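Local atomic coordinates of aminopeptidase N family protein (Idiomarina loihiensis L2TR, PDB entry 4FGM), a protein that probably acts as a zinc-dependent aminopeptidase of the M61 family, removing residues from the N-terminus of peptides. Residues P8-G13 / P130-L135; T336-E341 / S569-S574; A344-Q349 / S372-Y377. One frame throughout, in Å; residues are numbered along the deposited sequence.

Interaction 1 of 3, residues P8-G13 / P130-L135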
ATOM      1  N   PRO A   8      -2.646   5.623  27.059  1.00 43.04           N
ATOM      2  CA  PRO A   8      -2.322   6.829  26.286  1.00 41.80           C
ATOM      3  C   PRO A   8      -2.241   7.886  27.386  1.00 44.52           C
ATOM      4  O   PRO A   8      -3.173   8.663  27.578  1.00 44.83           O
ATOM      5  CB  PRO A   8      -3.559   7.024  25.407  1.00 39.56           C
ATOM      6  CG  PRO A   8      -4.173   5.661  25.338  1.00 36.71           C
ATOM      7  CD  PRO A   8      -4.002   5.152  26.742  1.00 39.38           C
ATOM      8  N   ILE A   9      -1.126   7.902  28.106  1.00 40.49           N
ATOM      9  CA  ILE A   9      -0.953   8.790  29.247  1.00 41.84           C
ATOM     10  C   ILE A   9      -0.793  10.288  29.024  1.00 44.94           C
ATOM     11  O   ILE A   9      -1.244  11.085  29.846  1.00 45.77           O
ATOM     12  CB  ILE A   9       0.239   8.300  30.131  1.00 36.42           C
ATOM     13  CG1 ILE A   9       0.110   8.867  31.544  1.00 43.33           C
ATOM     14  CG2 ILE A   9       1.572   8.714  29.511  1.00 32.78           C
ATOM     15  CD1 ILE A   9      -1.040   8.262  32.334  1.00 41.49           C
ATOM     16  N   ASP A  10      -0.151  10.682  27.931  1.00 43.09           N
ATOM     17  CA  ASP A  10       0.079  12.095  27.675  1.00 39.46           C
ATOM     18  C   ASP A  10      -0.330  12.487  26.261  1.00 40.32           C
ATOM     19  O   ASP A  10       0.444  12.341  25.311  1.00 43.87           O
ATOM     20  CB  ASP A  10       1.560  12.416  27.898  1.00 41.48           C
ATOM     21  CG  ASP A  10       1.829  13.915  27.983  1.00 43.55           C
ATOM     22  OD1 ASP A  10       1.011  14.697  27.443  1.00 46.37           O
ATOM     23  OD2 ASP A  10       2.860  14.304  28.577  1.00 42.52           O
ATOM     24  N   LEU A  11      -1.545  13.002  26.132  1.00 37.98           N
ATOM     25  CA  LEU A  11      -2.077  13.410  24.840  1.00 39.18           C
ATOM     26  C   LEU A  11      -1.328  14.559  24.165  1.00 44.26           C
ATOM     27  O   LEU A  11      -1.042  14.498  22.968  1.00 42.74           O
ATOM     28  CB  LEU A  11      -3.558  13.753  24.997  1.00 36.60           C
ATOM     29  CG  LEU A  11      -4.556  12.617  24.739  1.00 36.99           C
ATOM     30  CD1 LEU A  11      -3.961  11.267  25.062  1.00 29.94           C
ATOM     31  CD2 LEU A  11      -5.808  12.869  25.546  1.00 33.47           C
ATOM     32  N   HIS A  12      -1.003  15.602  24.922  1.00 40.47           N
ATOM     33  CA  HIS A  12      -0.290  16.738  24.346  1.00 43.67           C
ATOM     34  C   HIS A  12       1.174  16.414  24.059  1.00 45.52           C
ATOM     35  O   HIS A  12       1.778  16.994  23.148  1.00 39.91           O
ATOM     36  CB  HIS A  12      -0.389  17.956  25.267  1.00 41.32           C
ATOM     37  CG  HIS A  12      -1.775  18.509  25.381  1.00 50.30           C
ATOM     38  ND1 HIS A  12      -2.069  19.636  26.121  1.00 52.98           N
ATOM     39  CD2 HIS A  12      -2.949  18.089  24.855  1.00 50.96           C
ATOM     40  CE1 HIS A  12      -3.364  19.882  26.045  1.00 48.38           C
ATOM     41  NE2 HIS A  12      -3.922  18.958  25.282  1.00 46.60           N
ATOM     42  N   GLY A  13       1.739  15.490  24.840  1.00 37.62           N
ATOM     43  CA  GLY A  13       3.117  15.090  24.636  1.00 32.57           C
ATOM     44  C   GLY A  13       3.258  13.919  23.661  1.00 37.14           C
ATOM     45  O   GLY A  13       4.373  13.528  23.305  1.00 37.00           O
ATOM     46  N   PRO A 130      -7.385   6.766  28.410  1.00 43.31           N
ATOM     47  CA  PRO A 130      -6.485   7.873  28.721  1.00 42.70           C
ATOM     48  C   PRO A 130      -7.219   8.807  29.687  1.00 41.60           C
ATOM     49  O   PRO A 130      -8.346   9.228  29.423  1.00 43.46           O
ATOM     50  CB  PRO A 130      -6.234   8.502  27.353  1.00 44.37           C
ATOM     51  CG  PRO A 130      -7.496   8.222  26.616  1.00 38.37           C
ATOM     52  CD  PRO A 130      -7.825   6.808  27.004  1.00 34.40           C
ATOM     53  N   PRO A 131      -6.597   9.130  30.828  1.00 42.78           N
ATOM     54  CA  PRO A 131      -7.234  10.015  31.806  1.00 44.16           C
ATOM     55  C   PRO A 131      -7.784  11.291  31.180  1.00 43.28           C
ATOM     56  O   PRO A 131      -8.814  11.816  31.611  1.00 44.24           O
ATOM     57  CB  PRO A 131      -6.106  10.300  32.795  1.00 42.19           C
ATOM     58  CG  PRO A 131      -5.322   9.037  32.765  1.00 46.17           C
ATOM     59  CD  PRO A 131      -5.254   8.732  31.281  1.00 39.12           C
ATOM     60  N   GLU A 132      -7.101  11.782  30.153  1.00 42.30           N
ATOM     61  CA  GLU A 132      -7.504  13.017  29.491  1.00 44.66           C
ATOM     62  C   GLU A 132      -8.604  12.839  28.460  1.00 44.35           C
ATOM     63  O   GLU A 132      -9.110  13.831  27.931  1.00 45.57           O
ATOM     64  CB  GLU A 132      -6.295  13.662  28.817  1.00 43.56           C
ATOM     65  CG  GLU A 132      -5.104  13.861  29.744  1.00 49.46           C
ATOM     66  CD  GLU A 132      -3.818  14.166  28.985  1.00 59.00           C
ATOM     67  OE1 GLU A 132      -3.633  15.318  28.539  1.00 60.58           O
ATOM     68  OE2 GLU A 132      -2.992  13.243  28.825  1.00 58.62           O
ATOM     69  N   ALA A 133      -8.975  11.588  28.175  1.00 37.58           N
ATOM     70  CA  ALA A 133     -10.009  11.303  27.177  1.00 39.25           C
ATOM     71  C   ALA A 133     -10.708   9.984  27.458  1.00 45.32           C
ATOM     72  O   ALA A 133     -10.719   9.083  26.616  1.00 44.77           O
ATOM     73  CB  ALA A 133      -9.391  11.271  25.775  1.00 41.91           C
ATOM     74  N   PRO A 134     -11.327   9.861  28.638  1.00 42.37           N
ATOM     75  CA  PRO A 134     -12.017   8.617  28.989  1.00 39.58           C
ATOM     76  C   PRO A 134     -13.216   8.230  28.123  1.00 40.07           C
ATOM     77  O   PRO A 134     -13.546   7.051  28.033  1.00 42.72           O
ATOM     78  CB  PRO A 134     -12.379   8.832  30.462  1.00 38.39           C
ATOM     79  CG  PRO A 134     -12.571  10.308  30.547  1.00 40.07           C
ATOM     80  CD  PRO A 134     -11.441  10.860  29.718  1.00 42.32           C
ATOM     81  N   LEU A 135     -13.867   9.199  27.481  1.00 40.37           N
ATOM     82  CA  LEU A 135     -15.026   8.879  26.635  1.00 42.82           C
ATOM     83  C   LEU A 135     -14.678   8.297  25.258  1.00 48.08           C
ATOM     84  O   LEU A 135     -15.569   7.878  24.516  1.00 48.73           O
ATOM     85  CB  LEU A 135     -15.928  10.108  26.444  1.00 47.44           C
ATOM     86  CG  LEU A 135     -16.888  10.512  27.576  1.00 56.00           C
ATOM     87  CD1 LEU A 135     -17.482   9.257  28.205  1.00 53.04           C
ATOM     88  CD2 LEU A 135     -16.165  11.325  28.629  1.00 63.95           C
TER
HETATM   89  O   HOH W   1      -4.392  11.027  28.647  1.00 40.21           O
HETATM   90  O   HOH W   2      -1.352  16.112  27.701  1.00 43.60           O

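Interaction 2 of 3, residues T336-E341 / S569-S574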
ATOM      1  N   THR A 336      -2.518   2.375 -15.355  1.00 51.92           N
ATOM      2  CA  THR A 336      -1.482   1.425 -14.974  1.00 50.81           C
ATOM      3  C   THR A 336      -0.570   1.126 -16.154  1.00 54.87           C
ATOM      4  O   THR A 336       0.658   1.120 -16.026  1.00 51.78           O
ATOM      5  CB  THR A 336      -2.093   0.093 -14.484  1.00 52.86           C
ATOM      6  OG1 THR A 336      -2.923   0.329 -13.341  1.00 54.97           O
ATOM      7  CG2 THR A 336      -0.995  -0.888 -14.112  1.00 49.48           C
ATOM      8  N   LEU A 337      -1.178   0.873 -17.307  1.00 60.12           N
ATOM      9  CA  LEU A 337      -0.409   0.565 -18.503  1.00 54.56           C
ATOM     10  C   LEU A 337       0.526   1.723 -18.837  1.00 54.96           C
ATOM     11  O   LEU A 337       1.717   1.524 -19.076  1.00 55.23           O
ATOM     12  CB  LEU A 337      -1.352   0.279 -19.675  1.00 57.36           C
ATOM     13  CG  LEU A 337      -0.717  -0.291 -20.945  1.00 62.45           C
ATOM     14  CD1 LEU A 337       0.174  -1.468 -20.595  1.00 60.85           C
ATOM     15  CD2 LEU A 337      -1.809  -0.714 -21.914  1.00 65.70           C
ATOM     16  N   SER A 338      -0.018   2.935 -18.829  1.00 54.13           N
ATOM     17  CA  SER A 338       0.761   4.131 -19.135  1.00 59.16           C
ATOM     18  C   SER A 338       1.932   4.351 -18.180  1.00 60.30           C
ATOM     19  O   SER A 338       3.015   4.754 -18.597  1.00 57.96           O
ATOM     20  CB  SER A 338      -0.142   5.364 -19.117  1.00 58.66           C
ATOM     21  OG  SER A 338      -1.219   5.212 -20.021  1.00 62.61           O
ATOM     22  N   ARG A 339       1.721   4.086 -16.898  1.00 55.64           N
ATOM     23  CA  ARG A 339       2.781   4.281 -15.921  1.00 59.39           C
ATOM     24  C   ARG A 339       3.949   3.323 -16.121  1.00 56.72           C
ATOM     25  O   ARG A 339       5.106   3.723 -16.032  1.00 59.38           O
ATOM     26  CB  ARG A 339       2.230   4.143 -14.498  1.00 66.04           C
ATOM     27  CG  ARG A 339       1.162   5.173 -14.144  1.00 75.16           C
ATOM     28  CD  ARG A 339       0.933   5.215 -12.644  1.00 79.03           C
ATOM     29  NE  ARG A 339       0.621   3.895 -12.104  1.00 89.06           N
ATOM     30  CZ  ARG A 339      -0.611   3.431 -11.909  1.00 88.67           C
ATOM     31  NH1 ARG A 339      -1.663   4.185 -12.206  1.00 89.96           N
ATOM     32  NH2 ARG A 339      -0.791   2.211 -11.415  1.00 80.36           N
ATOM     33  N   VAL A 340       3.654   2.058 -16.392  1.00 50.58           N
ATOM     34  CA  VAL A 340       4.715   1.084 -16.592  1.00 48.04           C
ATOM     35  C   VAL A 340       5.539   1.420 -17.830  1.00 49.23           C
ATOM     36  O   VAL A 340       6.769   1.363 -17.795  1.00 48.03           O
ATOM     37  CB  VAL A 340       4.147  -0.348 -16.753  1.00 52.96           C
ATOM     38  CG1 VAL A 340       5.265  -1.321 -17.085  1.00 49.04           C
ATOM     39  CG2 VAL A 340       3.445  -0.772 -15.472  1.00 50.69           C
ATOM     40  N   GLU A 341       4.851   1.787 -18.909  1.00 47.94           N
ATOM     41  CA  GLU A 341       5.502   2.105 -20.178  1.00 48.18           C
ATOM     42  C   GLU A 341       6.173   3.474 -20.276  1.00 54.83           C
ATOM     43  O   GLU A 341       6.950   3.717 -21.200  1.00 51.82           O
ATOM     44  CB  GLU A 341       4.493   1.972 -21.320  1.00 51.34           C
ATOM     45  CG  GLU A 341       3.918   0.572 -21.503  1.00 60.30           C
ATOM     46  CD  GLU A 341       4.993  -0.495 -21.624  1.00 66.61           C
ATOM     47  OE1 GLU A 341       6.012  -0.243 -22.301  1.00 66.35           O
ATOM     48  OE2 GLU A 341       4.813  -1.589 -21.048  1.00 71.03           O
ATOM     49  N   SER A 569       2.847   8.486 -24.553  1.00 63.28           N
ATOM     50  CA  SER A 569       2.808   7.766 -23.286  1.00 63.37           C
ATOM     51  C   SER A 569       1.442   7.453 -22.673  1.00 62.22           C
ATOM     52  O   SER A 569       1.350   6.626 -21.769  1.00 61.78           O
ATOM     53  CB  SER A 569       3.662   8.527 -22.264  1.00 63.02           C
ATOM     54  OG  SER A 569       3.251   9.883 -22.165  1.00 62.98           O
ATOM     55  N   SER A 570       0.390   8.120 -23.129  1.00 62.98           N
ATOM     56  CA  SER A 570      -0.939   7.836 -22.601  1.00 65.29           C
ATOM     57  C   SER A 570      -1.556   6.657 -23.349  1.00 60.08           C
ATOM     58  O   SER A 570      -1.829   6.749 -24.543  1.00 62.67           O
ATOM     59  CB  SER A 570      -1.856   9.056 -22.736  1.00 74.91           C
ATOM     60  OG  SER A 570      -1.681   9.964 -21.661  1.00 81.27           O
ATOM     61  N   TYR A 571      -1.749   5.540 -22.655  1.00 51.61           N
ATOM     62  CA  TYR A 571      -2.366   4.373 -23.272  1.00 56.23           C
ATOM     63  C   TYR A 571      -3.862   4.429 -22.961  1.00 57.71           C
ATOM     64  O   TYR A 571      -4.281   4.162 -21.836  1.00 66.06           O
ATOM     65  CB  TYR A 571      -1.755   3.071 -22.725  1.00 59.33           C
ATOM     66  CG  TYR A 571      -0.373   2.760 -23.266  1.00 64.84           C
ATOM     67  CD1 TYR A 571       0.694   3.638 -23.057  1.00 67.28           C
ATOM     68  CD2 TYR A 571      -0.139   1.606 -24.018  1.00 66.25           C
ATOM     69  CE1 TYR A 571       1.960   3.376 -23.588  1.00 70.07           C
ATOM     70  CE2 TYR A 571       1.122   1.334 -24.553  1.00 66.97           C
ATOM     71  CZ  TYR A 571       2.166   2.226 -24.335  1.00 73.45           C
ATOM     72  OH  TYR A 571       3.410   1.985 -24.879  1.00 73.85           O
ATOM     73  N   VAL A 572      -4.661   4.799 -23.955  1.00 51.78           N
ATOM     74  CA  VAL A 572      -6.103   4.889 -23.776  1.00 52.47           C
ATOM     75  C   VAL A 572      -6.768   3.586 -24.232  1.00 56.88           C
ATOM     76  O   VAL A 572      -6.571   3.136 -25.365  1.00 54.76           O
ATOM     77  CB  VAL A 572      -6.675   6.086 -24.574  1.00 58.94           C
ATOM     78  CG1 VAL A 572      -8.198   6.120 -24.470  1.00 57.00           C
ATOM     79  CG2 VAL A 572      -6.084   7.382 -24.040  1.00 50.99           C
ATOM     80  N   LEU A 573      -7.542   2.981 -23.335  1.00 55.93           N
ATOM     81  CA  LEU A 573      -8.225   1.724 -23.622  1.00 56.12           C
ATOM     82  C   LEU A 573      -9.727   1.881 -23.774  1.00 64.06           C
ATOM     83  O   LEU A 573     -10.375   2.573 -22.988  1.00 63.43           O
ATOM     84  CB  LEU A 573      -7.938   0.704 -22.521  1.00 57.13           C
ATOM     85  CG  LEU A 573      -6.732  -0.216 -22.725  1.00 58.80           C
ATOM     86  CD1 LEU A 573      -5.521   0.586 -23.137  1.00 55.85           C
ATOM     87  CD2 LEU A 573      -6.464  -0.987 -21.444  1.00 59.30           C
ATOM     88  N   SER A 574     -10.272   1.224 -24.790  1.00 69.40           N
ATOM     89  CA  SER A 574     -11.703   1.271 -25.063  1.00 70.91           C
ATOM     90  C   SER A 574     -12.197  -0.039 -25.675  1.00 70.16           C
ATOM     91  O   SER A 574     -11.464  -0.735 -26.383  1.00 67.02           O
ATOM     92  CB  SER A 574     -12.023   2.431 -26.007  1.00 69.83           C
ATOM     93  OG  SER A 574     -11.233   2.359 -27.180  1.00 73.83           O
TER
HETATM   94  O   HOH W   3       3.722   5.629 -20.905  1.00 55.85           O

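Interaction 3 of 3, residues A344-Q349 / S372-Y377. With MAE (maleic acid), chain B.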
ATOM      1  N   ALA A 344      12.234   4.520 -18.634  1.00 49.22           N
ATOM      2  CA  ALA A 344      13.272   3.576 -19.022  1.00 50.96           C
ATOM      3  C   ALA A 344      13.598   2.549 -17.937  1.00 46.76           C
ATOM      4  O   ALA A 344      14.302   1.576 -18.198  1.00 46.17           O
ATOM      5  CB  ALA A 344      14.539   4.340 -19.413  1.00 44.97           C
ATOM      6  N   GLY A 345      13.085   2.767 -16.726  1.00 43.04           N
ATOM      7  CA  GLY A 345      13.345   1.847 -15.626  1.00 35.24           C
ATOM      8  C   GLY A 345      12.980   0.392 -15.908  1.00 46.49           C
ATOM      9  O   GLY A 345      13.631  -0.534 -15.420  1.00 48.81           O
ATOM     10  N   GLN A 346      11.931   0.189 -16.699  1.00 51.80           N
ATOM     11  CA  GLN A 346      11.479  -1.154 -17.042  1.00 50.56           C
ATOM     12  C   GLN A 346      12.555  -1.945 -17.780  1.00 50.44           C
ATOM     13  O   GLN A 346      12.522  -3.174 -17.795  1.00 45.83           O
ATOM     14  CB  GLN A 346      10.226  -1.077 -17.912  1.00 50.68           C
ATOM     15  CG  GLN A 346       9.585  -2.423 -18.196  1.00 51.83           C
ATOM     16  CD  GLN A 346       8.291  -2.291 -18.973  1.00 57.34           C
ATOM     17  OE1 GLN A 346       7.549  -3.255 -19.126  1.00 64.81           O
ATOM     18  NE2 GLN A 346       8.019  -1.093 -19.474  1.00 55.27           N
ATOM     19  N   TYR A 347      13.504  -1.244 -18.391  1.00 47.12           N
ATOM     20  CA  TYR A 347      14.570  -1.909 -19.129  1.00 51.51           C
ATOM     21  C   TYR A 347      15.842  -1.986 -18.294  1.00 54.94           C
ATOM     22  O   TYR A 347      16.868  -2.496 -18.748  1.00 60.38           O
ATOM     23  CB  TYR A 347      14.847  -1.172 -20.445  1.00 49.15           C
ATOM     24  CG  TYR A 347      13.621  -1.012 -21.320  1.00 59.82           C
ATOM     25  CD1 TYR A 347      12.909   0.188 -21.349  1.00 69.02           C
ATOM     26  CD2 TYR A 347      13.146  -2.078 -22.089  1.00 64.61           C
ATOM     27  CE1 TYR A 347      11.752   0.323 -22.120  1.00 73.41           C
ATOM     28  CE2 TYR A 347      11.989  -1.950 -22.862  1.00 69.19           C
ATOM     29  CZ  TYR A 347      11.299  -0.747 -22.871  1.00 74.73           C
ATOM     30  OH  TYR A 347      10.152  -0.616 -23.622  1.00 82.43           O
ATOM     31  N   GLN A 348      15.762  -1.489 -17.063  1.00 53.13           N
ATOM     32  CA  GLN A 348      16.904  -1.486 -16.149  1.00 52.57           C
ATOM     33  C   GLN A 348      16.753  -2.483 -15.003  1.00 50.99           C
ATOM     34  O   GLN A 348      17.744  -2.910 -14.403  1.00 52.17           O
ATOM     35  CB  GLN A 348      17.089  -0.081 -15.564  1.00 55.32           C
ATOM     36  CG  GLN A 348      17.762   0.900 -16.504  1.00 57.50           C
ATOM     37  CD  GLN A 348      19.271   0.756 -16.492  1.00 63.16           C
ATOM     38  OE1 GLN A 348      19.805  -0.263 -16.046  1.00 68.22           O
ATOM     39  NE2 GLN A 348      19.966   1.775 -16.983  1.00 68.01           N
ATOM     40  N   GLN A 349      15.515  -2.866 -14.716  1.00 44.60           N
ATOM     41  CA  GLN A 349      15.248  -3.765 -13.605  1.00 46.96           C
ATOM     42  C   GLN A 349      14.092  -4.721 -13.895  1.00 46.75           C
ATOM     43  O   GLN A 349      13.053  -4.317 -14.415  1.00 48.20           O
ATOM     44  CB  GLN A 349      14.928  -2.910 -12.375  1.00 46.94           C
ATOM     45  CG  GLN A 349      14.762  -3.648 -11.058  1.00 49.13           C
ATOM     46  CD  GLN A 349      14.329  -2.711  -9.938  1.00 47.94           C
ATOM     47  OE1 GLN A 349      13.234  -2.140  -9.978  1.00 42.29           O
ATOM     48  NE2 GLN A 349      15.189  -2.542  -8.940  1.00 48.70           N
ATOM     49  N   SER A 372      15.294   4.195 -13.504  1.00 42.13           N
ATOM     50  CA  SER A 372      16.109   3.090 -13.004  1.00 39.44           C
ATOM     51  C   SER A 372      15.433   1.895 -12.352  1.00 39.52           C
ATOM     52  O   SER A 372      16.100   0.900 -12.077  1.00 41.48           O
ATOM     53  CB  SER A 372      17.149   3.651 -12.030  1.00 42.51           C
ATOM     54  OG  SER A 372      16.509   4.350 -10.968  1.00 44.13           O
ATOM     55  N   ILE A 373      14.137   1.978 -12.080  1.00 38.67           N
ATOM     56  CA  ILE A 373      13.453   0.847 -11.461  1.00 40.71           C
ATOM     57  C   ILE A 373      12.102   0.603 -12.105  1.00 44.42           C
ATOM     58  O   ILE A 373      11.638   1.391 -12.927  1.00 45.31           O
ATOM     59  CB  ILE A 373      13.230   1.053  -9.935  1.00 44.54           C
ATOM     60  CG1 ILE A 373      12.157   2.108  -9.695  1.00 44.67           C
ATOM     61  CG2 ILE A 373      14.533   1.458  -9.254  1.00 42.66           C
ATOM     62  CD1 ILE A 373      11.751   2.233  -8.238  1.00 46.90           C
ATOM     63  N   VAL A 374      11.477  -0.508 -11.744  1.00 42.99           N
ATOM     64  CA  VAL A 374      10.162  -0.829 -12.273  1.00 41.74           C
ATOM     65  C   VAL A 374       9.277  -1.132 -11.066  1.00 45.64           C
ATOM     66  O   VAL A 374       9.773  -1.552 -10.026  1.00 43.24           O
ATOM     67  CB  VAL A 374      10.225  -2.045 -13.231  1.00 44.48           C
ATOM     68  CG1 VAL A 374      10.541  -3.321 -12.457  1.00 45.35           C
ATOM     69  CG2 VAL A 374       8.910  -2.167 -13.997  1.00 50.76           C
ATOM     70  N   SER A 375       7.978  -0.899 -11.192  1.00 43.40           N
ATOM     71  CA  SER A 375       7.059  -1.140 -10.087  1.00 45.80           C
ATOM     72  C   SER A 375       6.541  -2.572 -10.093  1.00 48.24           C
ATOM     73  O   SER A 375       5.901  -3.003 -11.059  1.00 46.07           O
ATOM     74  CB  SER A 375       5.876  -0.169 -10.172  1.00 43.65           C
ATOM     75  OG  SER A 375       4.949  -0.375  -9.119  1.00 44.19           O
ATOM     76  N   TYR A 376       6.817  -3.316  -9.027  1.00 45.60           N
ATOM     77  CA  TYR A 376       6.330  -4.688  -8.950  1.00 44.33           C
ATOM     78  C   TYR A 376       4.830  -4.650  -8.696  1.00 44.93           C
ATOM     79  O   TYR A 376       4.137  -5.662  -8.822  1.00 44.22           O
ATOM     80  CB  TYR A 376       7.066  -5.485  -7.864  1.00 47.17           C
ATOM     81  CG  TYR A 376       7.135  -4.841  -6.494  1.00 47.77           C
ATOM     82  CD1 TYR A 376       6.047  -4.887  -5.619  1.00 44.94           C
ATOM     83  CD2 TYR A 376       8.311  -4.217  -6.057  1.00 44.90           C
ATOM     84  CE1 TYR A 376       6.128  -4.336  -4.340  1.00 42.57           C
ATOM     85  CE2 TYR A 376       8.404  -3.660  -4.781  1.00 45.20           C
ATOM     86  CZ  TYR A 376       7.309  -3.725  -3.929  1.00 46.97           C
ATOM     87  OH  TYR A 376       7.397  -3.183  -2.668  1.00 43.92           O
ATOM     88  N   TYR A 377       4.329  -3.462  -8.362  1.00 45.72           N
ATOM     89  CA  TYR A 377       2.901  -3.260  -8.142  1.00 47.17           C
ATOM     90  C   TYR A 377       2.241  -3.160  -9.510  1.00 49.25           C
ATOM     91  O   TYR A 377       1.384  -3.968  -9.866  1.00 50.54           O
ATOM     92  CB  TYR A 377       2.637  -1.944  -7.407  1.00 49.43           C
ATOM     93  CG  TYR A 377       2.794  -1.990  -5.913  1.00 52.38           C
ATOM     94  CD1 TYR A 377       1.759  -2.448  -5.097  1.00 55.83           C
ATOM     95  CD2 TYR A 377       3.967  -1.547  -5.307  1.00 54.70           C
ATOM     96  CE1 TYR A 377       1.887  -2.456  -3.711  1.00 53.63           C
ATOM     97  CE2 TYR A 377       4.104  -1.552  -3.925  1.00 58.61           C
ATOM     98  CZ  TYR A 377       3.059  -2.004  -3.138  1.00 57.20           C
ATOM     99  OH  TYR A 377       3.179  -1.974  -1.775  1.00 64.97           O
TER
HETATM  100  C1  MAE B 601       0.458  -2.406   0.418  1.00101.44           C
HETATM  101  O1  MAE B 601       1.444  -3.027  -0.114  1.00105.83           O
HETATM  102  O2  MAE B 601      -0.535  -3.077   0.779  1.00 98.85           O
HETATM  103  C2  MAE B 601       0.589  -0.945   0.614  1.00101.18           C
HETATM  104  C3  MAE B 601       1.323  -0.230   1.464  1.00101.86           C
HETATM  105  C4  MAE B 601       2.242  -0.748   2.471  1.00104.55           C
HETATM  106  O3  MAE B 601       2.455  -1.950   2.722  1.00112.39           O
HETATM  107  O4  MAE B 601       2.879   0.133   3.084  1.00 99.53           O

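Interaction 1 of 3, residues P8-G13 / P130-L135
Glu-132 and Leu-11 reach toward each other tip to tip. The Glu-132 CG lies anti to its carbonyl carbon (chi1 -53°), and the chain runs extended beyond it, carrying the carboxylate to the backbone of 8-13 where strand 2-10 ends. There Leu-11 N gives a nearly straight hydrogen bond to Glu-132 OE2 (3.1 Å, 170° at the hydrogen), arriving on the syn side but 34° out of the carboxylate plane. Nearer the root of the Glu-132 side chain, its CB is met at 3.4 Å by Leu-11 CD2, which also touches CB of Ala-133, the residue that closes the type I turn 130-133. The rings of Pro-8 and Pro-130 cross obliquely, CB to CB at 3.6 Å. Water 2 joins Glu-132 OE1 to Asp-10 OD1 and His-12 N; Asp-10 OD1 also accepts from Gly-13 N (2.8 Å), an Asx motif. Glu-132 OE2 stands 4.5 Å from Asp-10 OD1 and 3.0 Å from Ile-9 O, acceptors with no bond between them; the N-H of Leu-11 and water 1, at OE2, and water 2, donating to Glu-132 OE1 and Asp-10 OD1, probably offset the repulsion. The polar half thus depends on main-chain and solvent donors.

Interaction 2 of 3, residues T336-E341 / S569-S574
Ser-338 and Tyr-571 carry the polar part of this contact. Tyr-571 N donates to Ser-338 OG over 2.7 Å with an angle of 169° at the hydrogen, the one direct hydrogen bond between 336-341 and 569-574. The hydroxyl is placed by chi1 -57°, which sets OG beside its own backbone N. OG accepts from Tyr-571 N, and its single proton has two carbonyl oxygens in reach, Gly-334 O, one turn back in the helix, and Gly-475 O, so it is at best shared between them. A second polar link is indirect: water 3 donates to Ser-338 O (2.6 Å) and to Ser-569 O (2.7 Å), bridging two carbonyls that cannot bond each other.

The apolar part is built round the Tyr-571 ring. The side chains of Leu-337 and Tyr-571 cross at about a right angle, with Leu-337 CD2 3.5 Å from Tyr-571 CD2, and the same methyl lies 4.1 Å from Leu-573 CD1, two residues further along the strand. Leu-382 of helix 378-394 also touches Leu-337.

At the other end of the ring, aliphatic carbons meet it. Glu-341 CB lies 3.7 Å from Tyr-571 CE1, and CG is equally near the hydroxyl end. The Glu-341 chain bends at chi2, and its OE1 is hydrogen-bonded to Ser-449 OG.

Helix segment 336-341 and strand segment 570-574 run close to antiparallel, at 155° with their axes 6.9 Å apart. Strand 570-575 pairs with 461-466, and Ser-569 and Ser-570 opposite Gln-466 form a classic beta bulge. The arrangement is helix-on-sheet packing, in which this two-stranded antiparallel ribbon lies against helix 326-342 of the M61 peptidase region.

Interaction 3 of 3, residues A344-Q349 / S372-Y377
Gln-349 OE1 accepts from Val-374 N at 3.0 Å, with an angle of 165° at the hydrogen. The donor lies 27° out of the carbonyl plane. Gln-349 CG is anti to the backbone N (chi1 -174°), and the chain beyond it is extended; the side chain lies beside that of Ile-373, both pointing the same way, and OE1 also approaches Ile-373 CB at 3.2 Å. Val-374 returns the contact, its CG1 3.3 Å from Gln-349 O. An alanine in place of Gln-349 would probably leave Val-374 N without this acceptor and open a gap beside Ile-373.

Near the start of both segments the backbones pack closely: Gly-345 CA makes a CA-H...O contact with Ile-373 O (3.2 Å), where a CB on that glycine would collide with the same oxygen.

Further along 372-377, Tyr-377 OH donates to maleic acid O1 over 2.6 Å, and that oxygen lies at the ring edge, in its plane. Tyr-377 N makes a weak capping bond to Ser-375 OG, which also hydrogen-bonds Ala-378 N where helix 378-394 starts. Segment 344-349, with its 3-10 turn 345-347, links helix 326-342 to helix 351-356; 372-377 leads from helix 369-372 into helix 378-394. Gln-349 and Ile-373 both touch Lys-361 of helix 358-362, so the paired loops sit among these helices, one running on to the ligand pocket.

In the fold
Interaction 1 comes first along the chain, 49 Å centre to centre from interaction 2 and 46 Å from interaction 3, on the opposite side of the chain's centre. Interactions 2 and 3 are neighbours, their centres 15 Å apart. Both segments of interaction 3 fall between the two of interaction 2, and they touch where Val-340 O, in the last turn of helix 326-342, lies 3.2 Å from Gln-346 NE2 in the loop that follows. Helix 326-342 thus joins the C-terminal strand 570-575 on one side to the loops leading to Tyr-377 and the maleic acid pocket, while interaction 1 belongs to the separate M61 N-terminal domain range. Interactions 1 and 2 lie away from the annotated sites.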